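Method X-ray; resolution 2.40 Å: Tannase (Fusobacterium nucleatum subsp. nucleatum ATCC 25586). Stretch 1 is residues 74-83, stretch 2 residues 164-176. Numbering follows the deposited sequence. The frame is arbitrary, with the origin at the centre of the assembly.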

# COMPACT_ATOMS: atom_id res chain seq x y z
N PHE A 74 -6.80 -2.30 15.59
CA PHE A 74 -5.66 -2.28 14.67
C PHE A 74 -5.87 -3.37 13.62
O PHE A 74 -6.00 -4.55 13.96
CB PHE A 74 -4.36 -2.49 15.44
CG PHE A 74 -3.12 -2.40 14.57
CD1 PHE A 74 -2.74 -1.19 13.99
CD2 PHE A 74 -2.32 -3.52 14.35
CE1 PHE A 74 -1.59 -1.10 13.20
CE2 PHE A 74 -1.17 -3.45 13.55
CZ PHE A 74 -0.81 -2.22 12.96
N PHE A 75 -5.86 -2.96 12.35
CA PHE A 75 -6.29 -3.78 11.21
C PHE A 75 -5.15 -3.97 10.19
O PHE A 75 -5.19 -3.41 9.09
CB PHE A 75 -7.51 -3.09 10.58
CG PHE A 75 -8.27 -3.94 9.60
CD1 PHE A 75 -9.13 -4.94 10.04
CD2 PHE A 75 -8.15 -3.72 8.23
CE1 PHE A 75 -9.84 -5.74 9.13
CE2 PHE A 75 -8.87 -4.51 7.32
CZ PHE A 75 -9.71 -5.52 7.77
N PRO A 76 -4.13 -4.78 10.52
CA PRO A 76 -3.05 -5.05 9.54
C PRO A 76 -3.38 -6.15 8.53
O PRO A 76 -3.90 -7.21 8.88
CB PRO A 76 -1.88 -5.50 10.43
CG PRO A 76 -2.56 -6.19 11.61
CD PRO A 76 -3.89 -5.46 11.81
N ASN A 77 -3.04 -5.89 7.26
CA ASN A 77 -3.06 -6.92 6.22
C ASN A 77 -1.62 -7.27 5.83
O ASN A 77 -0.69 -6.50 6.06
CB ASN A 77 -3.90 -6.50 5.00
CG ASN A 77 -3.14 -5.61 4.01
OD1 ASN A 77 -2.26 -6.10 3.30
ND2 ASN A 77 -3.53 -4.31 3.91
N THR A 78 -1.44 -8.46 5.24
CA THR A 78 -0.11 -8.99 4.97
C THR A 78 0.21 -9.08 3.48
O THR A 78 1.21 -9.72 3.11
CB THR A 78 0.07 -10.38 5.62
OG1 THR A 78 -0.72 -11.37 4.94
CG2 THR A 78 -0.31 -10.34 7.11
N VAL A 79 -0.59 -8.43 2.64
CA VAL A 79 -0.48 -8.57 1.19
C VAL A 79 0.81 -7.93 0.67
O VAL A 79 1.16 -6.80 1.06
CB VAL A 79 -1.71 -7.95 0.52
CG1 VAL A 79 -1.50 -7.80 -0.99
CG2 VAL A 79 -2.95 -8.74 0.87
N GLY A 80 1.52 -8.65 -0.17
CA GLY A 80 2.60 -8.07 -0.95
C GLY A 80 2.51 -8.59 -2.37
O GLY A 80 2.06 -9.71 -2.62
N GLY A 81 2.92 -7.75 -3.31
CA GLY A 81 2.90 -8.14 -4.70
C GLY A 81 1.52 -8.34 -5.29
O GLY A 81 1.41 -8.74 -6.45
N TYR A 82 0.47 -8.05 -4.53
CA TYR A 82 -0.91 -8.34 -4.89
C TYR A 82 -1.16 -9.83 -4.91
O TYR A 82 -2.09 -10.31 -5.57
CB TYR A 82 -1.31 -7.69 -6.23
CG TYR A 82 -1.49 -6.20 -6.08
CD1 TYR A 82 -2.62 -5.67 -5.45
CD2 TYR A 82 -0.52 -5.32 -6.53
CE1 TYR A 82 -2.77 -4.30 -5.28
CE2 TYR A 82 -0.66 -3.95 -6.37
CZ TYR A 82 -1.79 -3.44 -5.76
OH TYR A 82 -1.93 -2.06 -5.63
N MET A 83 -0.35 -10.56 -4.18
CA MET A 83 -0.40 -12.00 -3.96
C MET A 83 -1.27 -12.30 -2.75
O MET A 83 -1.47 -11.44 -1.89
CB MET A 83 1.02 -12.53 -3.74
CG MET A 83 1.87 -12.48 -4.98
SD MET A 83 1.42 -13.83 -6.11
CE MET A 83 1.99 -15.24 -5.19
N GLY A 164 -0.71 -1.51 6.11
CA GLY A 164 -0.21 -2.36 5.05
C GLY A 164 1.09 -1.80 4.50
O GLY A 164 1.48 -0.67 4.78
N THR A 165 1.76 -2.63 3.72
CA THR A 165 3.05 -2.31 3.12
C THR A 165 2.97 -2.66 1.64
O THR A 165 2.52 -3.75 1.29
CB THR A 165 4.20 -3.10 3.76
OG1 THR A 165 4.35 -2.72 5.14
CG2 THR A 165 5.50 -2.86 3.01
N SER A 166 3.36 -1.70 0.80
CA SER A 166 3.56 -1.94 -0.63
C SER A 166 2.22 -2.13 -1.28
O SER A 166 1.36 -1.25 -1.21
CB SER A 166 4.49 -3.14 -0.87
OG SER A 166 5.11 -3.10 -2.14
N ALA A 167 2.03 -3.29 -1.92
CA ALA A 167 0.71 -3.67 -2.42
C ALA A 167 -0.32 -3.59 -1.30
O ALA A 167 -1.44 -3.11 -1.50
CB ALA A 167 0.74 -5.09 -3.02
N GLY A 168 0.07 -4.02 -0.09
CA GLY A 168 -0.83 -3.94 1.05
C GLY A 168 -1.03 -2.53 1.58
O GLY A 168 -2.04 -2.28 2.25
N GLY A 169 -0.08 -1.63 1.32
CA GLY A 169 -0.33 -0.22 1.58
C GLY A 169 -1.34 0.36 0.61
O GLY A 169 -2.20 1.16 0.99
N ALA A 170 -1.26 -0.04 -0.66
CA ALA A 170 -2.28 0.34 -1.62
C ALA A 170 -3.68 -0.06 -1.14
O ALA A 170 -4.62 0.72 -1.23
CB ALA A 170 -1.97 -0.30 -2.97
N LEU A 171 -3.83 -1.28 -0.63
CA LEU A 171 -5.15 -1.74 -0.20
C LEU A 171 -5.61 -1.00 1.05
O LEU A 171 -6.79 -0.63 1.18
CB LEU A 171 -5.11 -3.25 0.03
CG LEU A 171 -4.89 -4.14 -1.19
CD1 LEU A 171 -4.87 -5.59 -0.75
CD2 LEU A 171 -5.98 -3.91 -2.27
N SER A 172 -4.70 -0.79 1.99
CA SER A 172 -5.04 0.03 3.16
C SER A 172 -5.50 1.43 2.73
O SER A 172 -6.57 1.90 3.15
CB SER A 172 -3.83 0.08 4.09
OG SER A 172 -3.90 1.17 4.95
N ALA A 173 -4.77 2.07 1.82
CA ALA A 173 -5.18 3.38 1.31
C ALA A 173 -6.52 3.31 0.57
O ALA A 173 -7.40 4.16 0.77
CB ALA A 173 -4.11 3.94 0.38
N LEU A 174 -6.67 2.33 -0.33
CA LEU A 174 -7.96 2.07 -0.99
C LEU A 174 -9.10 1.92 0.02
O LEU A 174 -10.21 2.40 -0.22
CB LEU A 174 -7.88 0.80 -1.82
CG LEU A 174 -8.03 0.74 -3.33
CD1 LEU A 174 -8.34 -0.71 -3.73
CD2 LEU A 174 -9.11 1.69 -3.85
N LEU A 175 -8.86 1.19 1.11
CA LEU A 175 -9.90 0.96 2.12
C LEU A 175 -10.35 2.27 2.75
O LEU A 175 -11.54 2.45 3.06
CB LEU A 175 -9.36 0.01 3.19
CG LEU A 175 -10.28 -0.81 4.07
CD1 LEU A 175 -11.09 -1.83 3.29
CD2 LEU A 175 -9.44 -1.48 5.14
N GLY A 176 -9.42 3.21 2.93
CA GLY A 176 -9.78 4.53 3.42
C GLY A 176 -10.45 5.41 2.39
O GLY A 176 -11.22 6.31 2.74
O HOH W 1 1.03 -5.46 3.53

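Stretch 1 enters as the end of a strand, F74 to P76, and continues as a loop that runs past the N-terminal part of the helix that begins at A167 and continues past G176. The backbones come closest where V79 passes G168, with their CA atoms 4.6 Å apart, and the approach depends on G168 having no side chain.

The first contact lies farthest along the helix. F75 points toward it and sets CE2 3.8 Å from CD2 of L175, a purely apolar pairing of two buried side chains.

N77 is the polar centre of the interface. Its ND2 donates a nearly straight hydrogen bond to O of G168, 3.0 Å long with an angle of 167° at the hydrogen. The other end of the same amide stays within its own loop: OD1 of N77 receives N of V79 at 2.9 Å. Asparagine suits the place because one short side chain offers both a donor and an acceptor, fixing the loop's shape while tying it to the helix. The glycines G164 and G168 leave room for this. A CB on G164 would lie 2.9 Å from ND2 of N77, and one on G168 would come within 2.6 Å of OD1 of N77 and 2.7 Å of O of V79, clashing in each case.

T78 turns its side chain away, whereas V79 points inward. V79 packs against two helix residues one turn apart: its CG1 lies 4.1 Å from CB of A167, and both CG1 and CG2 of V79 lie 4.0 Å from CD1 of L171. The carbonyl of V79 is bridged to stretch 2 by water 1, which donates to O of V79 at 2.8 Å and accepts from N of T165 at 2.9 Å.

A type I' turn from G80 to M83, closed by N of M83 bonding to O of G80 at 3.0 Å, then wraps the chain around A167. The positive phi of G81 is favourable for glycine, and N of G81 sits 3.5 Å from CB of A167. Y82 also has positive phi; its CB points sideways, but its ring comes nearer the helix. CB of A167 lies over one ring face, 3.8 Å from the centroid, in a CH-pi contact, while CD2 of L171 meets the ring edge, 4.4 Å from CE1 of Y82. Alanine's compact methyl fits closely against both the turn backbone and the aromatic face.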